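PDB 2A9S: competence/damage-inducible protein CinA from Agrobacterium tumefaciens, which is of unknown function but belongs to the competence/damage-inducible CinA family, whose relatives in other bacteria probably act as nicotinamide-nucleotide amidases. Local coordinates for residues A[95-106]-A[124-132]; A[6-17]-A[152-163]. One frame throughout, in Å; residues are numbered along the deposited sequence. Where two conformers were deposited one is given.

Contact 1: residues A[95-106]-A[124-132]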
# COMPACT_ATOMS: atom_id res chain seq x y z
N LEU A 95 -8.47 -11.61 -2.13
CA LEU A 95 -8.60 -12.74 -1.25
C LEU A 95 -7.97 -13.97 -1.90
O LEU A 95 -7.10 -14.62 -1.30
CB LEU A 95 -10.08 -13.00 -0.89
CG LEU A 95 -10.30 -14.15 0.08
CD1 LEU A 95 -9.65 -13.92 1.42
CD2 LEU A 95 -11.83 -14.43 0.20
N TYR A 96 -8.37 -14.27 -3.13
CA TYR A 96 -7.93 -15.50 -3.79
C TYR A 96 -6.59 -15.38 -4.55
O TYR A 96 -6.06 -16.38 -5.05
CB TYR A 96 -9.06 -16.15 -4.63
CG TYR A 96 -10.25 -16.57 -3.77
CD1 TYR A 96 -10.16 -17.66 -2.91
CD2 TYR A 96 -11.45 -15.87 -3.81
CE1 TYR A 96 -11.24 -18.04 -2.10
CE2 TYR A 96 -12.53 -16.25 -3.01
CZ TYR A 96 -12.42 -17.32 -2.16
OH TYR A 96 -13.49 -17.70 -1.38
N ARG A 97 -6.02 -14.17 -4.59
CA ARG A 97 -4.61 -13.98 -4.98
C ARG A 97 -3.70 -13.71 -3.75
O ARG A 97 -2.67 -13.02 -3.85
CB ARG A 97 -4.48 -12.91 -6.06
CG ARG A 97 -5.11 -13.38 -7.38
CD ARG A 97 -5.26 -12.28 -8.37
NE ARG A 97 -6.05 -12.68 -9.54
CZ ARG A 97 -5.84 -12.24 -10.79
NH1 ARG A 97 -4.84 -11.41 -11.06
NH2 ARG A 97 -6.63 -12.64 -11.77
N SER A 98 -4.09 -14.27 -2.61
CA SER A 98 -3.32 -14.15 -1.39
C SER A 98 -3.50 -15.39 -0.53
O SER A 98 -4.27 -16.29 -0.90
CB SER A 98 -3.74 -12.91 -0.61
OG SER A 98 -4.89 -13.15 0.18
N ARG A 99 -2.81 -15.41 0.62
CA ARG A 99 -2.98 -16.47 1.60
C ARG A 99 -3.83 -15.99 2.76
O ARG A 99 -3.88 -16.66 3.78
CB ARG A 99 -1.61 -16.95 2.13
CG ARG A 99 -0.57 -17.11 1.06
CD ARG A 99 0.58 -17.95 1.57
NE ARG A 99 1.04 -18.85 0.52
CZ ARG A 99 0.77 -20.16 0.48
NH1 ARG A 99 0.05 -20.74 1.44
NH2 ARG A 99 1.24 -20.89 -0.53
N ALA A 100 -4.55 -14.88 2.60
CA ALA A 100 -5.33 -14.33 3.70
C ALA A 100 -6.63 -15.09 3.90
O ALA A 100 -7.15 -15.71 2.97
CB ALA A 100 -5.64 -12.86 3.47
N ASN A 101 -7.14 -15.02 5.12
CA ASN A 101 -8.51 -15.41 5.41
C ASN A 101 -9.56 -14.37 5.04
O ASN A 101 -10.69 -14.74 4.71
CB ASN A 101 -8.65 -15.74 6.88
CG ASN A 101 -7.61 -16.72 7.35
OD1 ASN A 101 -6.50 -16.35 7.75
ND2 ASN A 101 -7.95 -18.01 7.26
N PHE A 102 -9.21 -13.07 5.15
CA PHE A 102 -10.14 -11.96 4.84
C PHE A 102 -9.46 -10.97 3.91
O PHE A 102 -8.25 -10.77 4.01
CB PHE A 102 -10.52 -11.18 6.11
CG PHE A 102 -11.07 -12.03 7.25
CD1 PHE A 102 -12.17 -12.86 7.06
CD2 PHE A 102 -10.47 -11.98 8.50
CE1 PHE A 102 -12.67 -13.65 8.11
CE2 PHE A 102 -10.96 -12.76 9.56
CZ PHE A 102 -12.06 -13.59 9.37
N ALA A 103 -10.23 -10.34 3.03
CA ALA A 103 -9.69 -9.21 2.24
C ALA A 103 -10.63 -8.03 2.41
O ALA A 103 -11.86 -8.20 2.59
CB ALA A 103 -9.52 -9.56 0.78
N VAL A 104 -10.06 -6.83 2.43
CA VAL A 104 -10.88 -5.62 2.39
C VAL A 104 -10.45 -4.83 1.16
O VAL A 104 -9.25 -4.68 0.90
CB VAL A 104 -10.74 -4.77 3.70
CG1 VAL A 104 -9.27 -4.39 4.00
CG2 VAL A 104 -11.73 -3.53 3.67
N ALA A 105 -11.45 -4.30 0.44
CA ALA A 105 -11.23 -3.55 -0.80
C ALA A 105 -11.96 -2.21 -0.73
O ALA A 105 -13.09 -2.16 -0.24
CB ALA A 105 -11.76 -4.36 -1.99
N VAL A 106 -11.32 -1.16 -1.21
CA VAL A 106 -11.97 0.17 -1.22
C VAL A 106 -11.76 0.84 -2.57
O VAL A 106 -10.65 0.76 -3.16
CB VAL A 106 -11.48 1.11 -0.05
CG1 VAL A 106 -11.72 0.44 1.31
CG2 VAL A 106 -10.00 1.52 -0.20
N VAL A 124 -17.50 6.45 -1.41
CA VAL A 124 -16.52 5.37 -1.33
C VAL A 124 -17.30 4.07 -1.19
O VAL A 124 -18.23 3.99 -0.39
CB VAL A 124 -15.56 5.51 -0.10
CG1 VAL A 124 -14.60 4.27 0.01
CG2 VAL A 124 -14.76 6.82 -0.14
N HIS A 125 -16.93 3.07 -1.98
CA HIS A 125 -17.50 1.73 -1.87
C HIS A 125 -16.46 0.85 -1.17
O HIS A 125 -15.30 0.83 -1.58
CB HIS A 125 -17.85 1.17 -3.25
CG HIS A 125 -19.11 1.76 -3.82
ND1 HIS A 125 -20.36 1.33 -3.44
CD2 HIS A 125 -19.30 2.78 -4.68
CE1 HIS A 125 -21.28 2.04 -4.07
NE2 HIS A 125 -20.67 2.92 -4.84
N LEU A 126 -16.89 0.17 -0.11
CA LEU A 126 -16.00 -0.73 0.64
C LEU A 126 -16.62 -2.11 0.65
O LEU A 126 -17.86 -2.27 0.79
CB LEU A 126 -15.79 -0.25 2.09
CG LEU A 126 -15.22 1.15 2.34
CD1 LEU A 126 -16.36 2.18 2.42
CD2 LEU A 126 -14.40 1.15 3.61
N ALA A 127 -15.76 -3.12 0.52
CA ALA A 127 -16.24 -4.52 0.55
C ALA A 127 -15.21 -5.34 1.31
O ALA A 127 -14.00 -5.15 1.14
CB ALA A 127 -16.43 -5.06 -0.85
N THR A 128 -15.69 -6.25 2.15
CA THR A 128 -14.82 -7.24 2.77
C THR A 128 -15.33 -8.64 2.43
O THR A 128 -16.55 -8.87 2.42
CB THR A 128 -14.73 -7.07 4.29
OG1 THR A 128 -16.06 -7.11 4.85
CG2 THR A 128 -14.10 -5.74 4.65
N LYS A 129 -14.41 -9.57 2.16
CA LYS A 129 -14.81 -10.95 1.86
C LYS A 129 -14.02 -11.98 2.68
O LYS A 129 -12.87 -11.74 3.03
CB LYS A 129 -14.72 -11.23 0.37
CG LYS A 129 -15.29 -12.58 -0.06
CD LYS A 129 -15.35 -12.73 -1.55
CE LYS A 129 -15.97 -14.08 -1.89
NZ LYS A 129 -16.32 -14.17 -3.33
N ALA A 130 -14.68 -13.08 3.05
CA ALA A 130 -14.04 -14.19 3.79
C ALA A 130 -14.04 -15.43 2.90
O ALA A 130 -14.83 -15.52 1.97
CB ALA A 130 -14.80 -14.49 5.05
N ARG A 131 -13.14 -16.36 3.19
CA ARG A 131 -13.00 -17.61 2.43
C ARG A 131 -14.29 -18.45 2.34
O ARG A 131 -14.49 -19.18 1.37
CB ARG A 131 -11.88 -18.47 3.02
CG ARG A 131 -10.49 -17.89 2.90
CD ARG A 131 -9.94 -18.12 1.52
NE ARG A 131 -8.61 -17.53 1.38
CZ ARG A 131 -7.82 -17.65 0.31
NH1 ARG A 131 -8.18 -18.41 -0.72
NH2 ARG A 131 -6.64 -17.04 0.31
N ASN A 132 -15.14 -18.35 3.37
CA ASN A 132 -16.42 -19.07 3.42
C ASN A 132 -17.50 -18.44 2.52
O ASN A 132 -18.66 -18.90 2.48
CB ASN A 132 -16.93 -19.14 4.87
CG ASN A 132 -17.42 -17.80 5.39
OD1 ASN A 132 -17.40 -16.79 4.68
ND2 ASN A 132 -17.89 -17.80 6.64
O HOH W 1 -5.99 -18.46 -2.86
O HOH W 2 -15.87 -17.34 -2.65
O HOH W 3 -12.77 -20.51 -0.25
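Arg131 reaches back from the end of strand 123-130 to gather the backbone carbonyls of the turn that joins helix 84-96 to strand 102-108. Its NE and NH2 both meet Ala100 O side-on, NE at 2.8 Å and NH2 at 3.0 Å, so that one oxygen takes two N-H groups lying in the guanidinium plane. NH2 also donates to Ser98 O (2.8 Å), approaching from above that carbonyl's plane. A bend at chi2 (-79°) swings the chain back to this position, and a water accepts from NH1 and donates to Tyr96 O. Leu95 CG lies over one face of the Arg131 guanidinium, toward its rim. Within the turn, Ser98 OG accepts from Ala100 N in an ST turn.

Beyond it the strands run antiparallel. Ala103 and Lys129 exchange two backbone bonds, Ala103 N to Lys129 O (3.0 Å) and Lys129 N to Ala103 O; Ala105 and Ala127 do likewise. Ala103 and Ala105 are small enough to let helix 84-96 pack close, while the long Lys129 on the same face runs alongside Leu95 and His92 of that helix. On the other face Val104 CG2 presses on Thr128 CG2 at 3.4 Å, tighter than usual for methyls, and Val106 CG1 lies beside Leu126 CD2 (3.6 Å).

Because an arginine can present several N-H groups in one plane, a single side chain supplies donors to two turn carbonyls, Ser98 O and Ala100 O, and its charge probably strengthens these bonds.

Contact 2: residues A[6-17]-A[152-163]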
# COMPACT_ATOMS: atom_id res chain seq x y z
N PHE A 6 -1.25 7.92 12.53
CA PHE A 6 -2.70 7.99 12.28
C PHE A 6 -3.48 8.51 13.49
O PHE A 6 -2.98 8.43 14.61
CB PHE A 6 -3.26 6.61 11.90
CG PHE A 6 -2.77 6.13 10.55
CD1 PHE A 6 -3.51 6.42 9.40
CD2 PHE A 6 -1.56 5.43 10.42
CE1 PHE A 6 -3.04 5.99 8.14
CE2 PHE A 6 -1.10 4.98 9.18
CZ PHE A 6 -1.86 5.27 8.05
N PRO A 7 -4.72 8.99 13.26
CA PRO A 7 -5.62 9.34 14.38
C PRO A 7 -5.75 8.19 15.39
O PRO A 7 -5.85 7.02 15.00
CB PRO A 7 -6.95 9.59 13.70
CG PRO A 7 -6.58 10.07 12.32
CD PRO A 7 -5.36 9.26 11.95
N GLY A 8 -5.79 8.54 16.67
CA GLY A 8 -5.84 7.58 17.77
C GLY A 8 -6.86 6.46 17.63
O GLY A 8 -6.54 5.29 17.94
N ASP A 9 -8.07 6.80 17.18
CA ASP A 9 -9.08 5.79 17.04
C ASP A 9 -8.77 4.79 15.90
O ASP A 9 -9.06 3.60 16.05
CB ASP A 9 -10.49 6.40 16.97
CG ASP A 9 -10.84 6.93 15.59
OD1 ASP A 9 -10.11 7.81 15.05
OD2 ASP A 9 -11.87 6.47 15.06
N ILE A 10 -8.16 5.27 14.80
CA ILE A 10 -7.72 4.40 13.70
C ILE A 10 -6.62 3.45 14.17
O ILE A 10 -6.70 2.22 13.94
CB ILE A 10 -7.27 5.19 12.46
CG1 ILE A 10 -8.50 5.88 11.81
CG2 ILE A 10 -6.47 4.30 11.48
CD1 ILE A 10 -8.13 6.82 10.63
N GLU A 11 -5.61 4.00 14.86
CA GLU A 11 -4.60 3.17 15.50
C GLU A 11 -5.20 2.13 16.49
O GLU A 11 -4.79 0.95 16.47
CB GLU A 11 -3.59 4.04 16.21
CG GLU A 11 -2.41 3.26 16.65
CD GLU A 11 -1.54 4.07 17.57
OE1 GLU A 11 -1.46 5.30 17.37
OE2 GLU A 11 -0.95 3.45 18.49
N GLU A 12 -6.18 2.56 17.31
CA GLU A 12 -6.93 1.64 18.20
C GLU A 12 -7.57 0.49 17.40
O GLU A 12 -7.47 -0.69 17.80
CB GLU A 12 -8.03 2.40 19.00
CG GLU A 12 -8.71 1.60 20.13
CD GLU A 12 -9.87 2.32 20.93
OE1 GLU A 12 -10.61 3.21 20.38
OE2 GLU A 12 -10.06 1.95 22.12
N LEU A 13 -8.21 0.83 16.28
CA LEU A 13 -8.88 -0.19 15.47
C LEU A 13 -7.85 -1.18 14.88
O LEU A 13 -8.06 -2.40 14.92
CB LEU A 13 -9.76 0.42 14.37
CG LEU A 13 -11.05 1.17 14.78
CD1 LEU A 13 -11.47 2.05 13.59
CD2 LEU A 13 -12.17 0.20 15.16
N ALA A 14 -6.75 -0.65 14.33
CA ALA A 14 -5.68 -1.49 13.79
C ALA A 14 -5.14 -2.41 14.89
O ALA A 14 -4.94 -3.63 14.67
CB ALA A 14 -4.57 -0.60 13.17
N ARG A 15 -4.96 -1.85 16.08
CA ARG A 15 -4.42 -2.62 17.21
C ARG A 15 -5.38 -3.75 17.56
O ARG A 15 -4.92 -4.85 17.82
CB ARG A 15 -4.21 -1.73 18.44
CG ARG A 15 -3.28 -2.38 19.50
CD ARG A 15 -2.76 -1.37 20.51
NE ARG A 15 -1.97 -0.29 19.87
CZ ARG A 15 -0.71 -0.42 19.44
NH1 ARG A 15 -0.10 0.62 18.88
NH2 ARG A 15 -0.05 -1.56 19.57
N ARG A 16 -6.70 -3.47 17.52
CA ARG A 16 -7.73 -4.48 17.83
C ARG A 16 -7.65 -5.65 16.82
O ARG A 16 -7.67 -6.83 17.20
CB ARG A 16 -9.14 -3.87 17.87
CG ARG A 16 -10.22 -4.94 17.82
CD ARG A 16 -11.53 -4.49 18.42
NE ARG A 16 -12.47 -5.61 18.43
CZ ARG A 16 -13.79 -5.46 18.55
NH1 ARG A 16 -14.30 -4.25 18.67
NH2 ARG A 16 -14.59 -6.52 18.54
N ILE A 17 -7.49 -5.31 15.55
CA ILE A 17 -7.40 -6.33 14.51
C ILE A 17 -6.17 -7.23 14.73
O ILE A 17 -6.29 -8.47 14.68
CB ILE A 17 -7.40 -5.70 13.11
CG1 ILE A 17 -8.79 -5.07 12.83
CG2 ILE A 17 -7.02 -6.72 12.05
CD1 ILE A 17 -8.76 -4.02 11.69
N LEU A 152 -8.67 9.14 5.32
CA LEU A 152 -8.61 8.64 6.69
C LEU A 152 -9.97 8.08 7.12
O LEU A 152 -10.04 7.06 7.80
CB LEU A 152 -8.10 9.71 7.66
CG LEU A 152 -6.61 10.05 7.43
CD1 LEU A 152 -6.23 11.23 8.30
CD2 LEU A 152 -5.73 8.82 7.68
N ALA A 153 -11.06 8.75 6.71
CA ALA A 153 -12.41 8.27 6.98
C ALA A 153 -12.61 6.87 6.39
O ALA A 153 -13.19 5.97 7.03
CB ALA A 153 -13.46 9.24 6.37
N THR A 154 -12.07 6.69 5.19
CA THR A 154 -12.13 5.38 4.53
C THR A 154 -11.34 4.30 5.29
O THR A 154 -11.82 3.16 5.47
CB THR A 154 -11.67 5.47 3.04
OG1 THR A 154 -12.54 6.36 2.34
CG2 THR A 154 -11.71 4.08 2.33
N VAL A 155 -10.13 4.66 5.74
CA VAL A 155 -9.31 3.73 6.54
C VAL A 155 -10.09 3.28 7.77
O VAL A 155 -10.21 2.07 8.03
CB VAL A 155 -7.92 4.34 6.95
CG1 VAL A 155 -7.22 3.43 7.97
CG2 VAL A 155 -6.99 4.59 5.70
N ARG A 156 -10.68 4.24 8.49
CA ARG A 156 -11.50 3.92 9.65
C ARG A 156 -12.61 2.89 9.31
O ARG A 156 -12.72 1.81 9.93
CB ARG A 156 -12.12 5.19 10.23
CG ARG A 156 -13.03 4.86 11.46
CD ARG A 156 -13.64 6.11 12.07
NE ARG A 156 -12.60 6.98 12.60
CZ ARG A 156 -12.27 8.15 12.06
NH1 ARG A 156 -12.95 8.60 11.00
NH2 ARG A 156 -11.29 8.89 12.58
N THR A 157 -13.42 3.20 8.31
CA THR A 157 -14.53 2.30 7.97
C THR A 157 -14.01 0.91 7.55
O THR A 157 -14.61 -0.10 7.92
CB THR A 157 -15.41 2.91 6.87
OG1 THR A 157 -15.82 4.23 7.26
CG2 THR A 157 -16.64 2.02 6.59
N ALA A 158 -12.93 0.88 6.76
CA ALA A 158 -12.30 -0.36 6.31
C ALA A 158 -11.93 -1.26 7.51
O ALA A 158 -12.22 -2.48 7.53
CB ALA A 158 -11.06 -0.03 5.49
N LEU A 159 -11.33 -0.63 8.52
CA LEU A 159 -10.91 -1.37 9.73
C LEU A 159 -12.12 -1.86 10.53
O LEU A 159 -12.13 -3.01 10.98
CB LEU A 159 -9.94 -0.53 10.57
CG LEU A 159 -8.63 -0.13 9.83
CD1 LEU A 159 -7.74 0.62 10.81
CD2 LEU A 159 -7.86 -1.32 9.20
N GLU A 160 -13.14 -1.01 10.66
CA GLU A 160 -14.42 -1.39 11.29
C GLU A 160 -15.03 -2.63 10.63
O GLU A 160 -15.46 -3.57 11.33
CB GLU A 160 -15.41 -0.22 11.24
CG GLU A 160 -14.99 0.92 12.17
CD GLU A 160 -15.83 2.19 11.97
OE1 GLU A 160 -16.58 2.27 10.97
OE2 GLU A 160 -15.73 3.10 12.82
N MET A 161 -15.01 -2.66 9.30
CA MET A 161 -15.53 -3.78 8.54
C MET A 161 -14.75 -5.08 8.70
O MET A 161 -15.37 -6.16 8.77
CB MET A 161 -15.67 -3.42 7.06
CG MET A 161 -16.73 -2.35 6.81
SD MET A 161 -16.70 -1.74 5.11
CE MET A 161 -17.15 -3.21 4.17
N LEU A 162 -13.42 -5.01 8.72
CA LEU A 162 -12.60 -6.20 9.01
C LEU A 162 -13.00 -6.81 10.36
O LEU A 162 -13.18 -8.04 10.48
CB LEU A 162 -11.11 -5.87 9.00
CG LEU A 162 -10.50 -5.77 7.60
CD1 LEU A 162 -9.02 -5.28 7.73
CD2 LEU A 162 -10.58 -7.12 6.91
N ILE A 163 -13.13 -5.96 11.37
CA ILE A 163 -13.58 -6.43 12.69
C ILE A 163 -14.94 -7.10 12.59
O ILE A 163 -15.12 -8.21 13.11
CB ILE A 163 -13.59 -5.30 13.73
CG1 ILE A 163 -12.16 -4.83 13.97
CG2 ILE A 163 -14.27 -5.77 15.06
CD1 ILE A 163 -12.01 -3.41 14.56
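Ile10, Leu13 and Leu159 interlock as knobs into holes between two nearly parallel helices, 8-24 and 147-167, which pack on one face of the mixed sheet in this alpha/beta fold. The short segments cross at 26° with their axes 9.5 Å apart.

The apolar core is built from branched side chains. Ile10 enters a hole formed by Leu152, Val155, Arg156 and Leu159, its CG2 branch meeting Val155 CG1 at 3.7 Å. Leu159 answers in the reverse direction, settling among Ile10, Leu13, Ala14 and Ile17, where the small Ala14 allows its CD1 close to the opposite backbone. One turn further on, Ile17 CG1 and Ile163 CG1 touch at 3.6 Å. At the other end Leu152 CD2 meets the edge of the Phe6 ring, near the second subunit, whose Leu5 and Met3 pack on Phe6 and Leu152.

Charged groups border this core. Asp9 and Arg156 form a two-pronged salt bridge with carboxylate and guanidinium nearly coplanar (20°): Arg156 NH2 donates almost straight to Asp9 OD1 (2.9 Å), and Arg156 NE to Asp9 OD2 (2.6 Å), each oxygen using its syn lone pair. The bend at chi3 (-63°) turns the guanidinium toward Asp9 after the aliphatic part has run past Leu13.

Arg16 instead offers a flat face to a methyl: Ile163 CG2 sits over the centre of its guanidinium, 3.5 Å from Arg16 CZ.

In the fold
Contact 1 supplies two adjacent antiparallel strands of the sheet, and contact 2 a helix pair on one side of it; their centres lie about 16 Å apart. Helix 147-167 joins the two, turning one flank to helix 8-24 and another to strands 123-130 and 102-108. Met161 packs its SD 3.5 Å from Leu126 CB and its CB 3.7 Å from Thr128 CG2, while Val124 CG2 approaches Thr154 OG1 at 3.4 Å. Leu162 extends this layer to Phe102 and Val104, and helix 84-96 lies over the alanines on the opposite face, giving a three-layer arrangement. Along the chain, residues 95-132 fall between the two helices of contact 2.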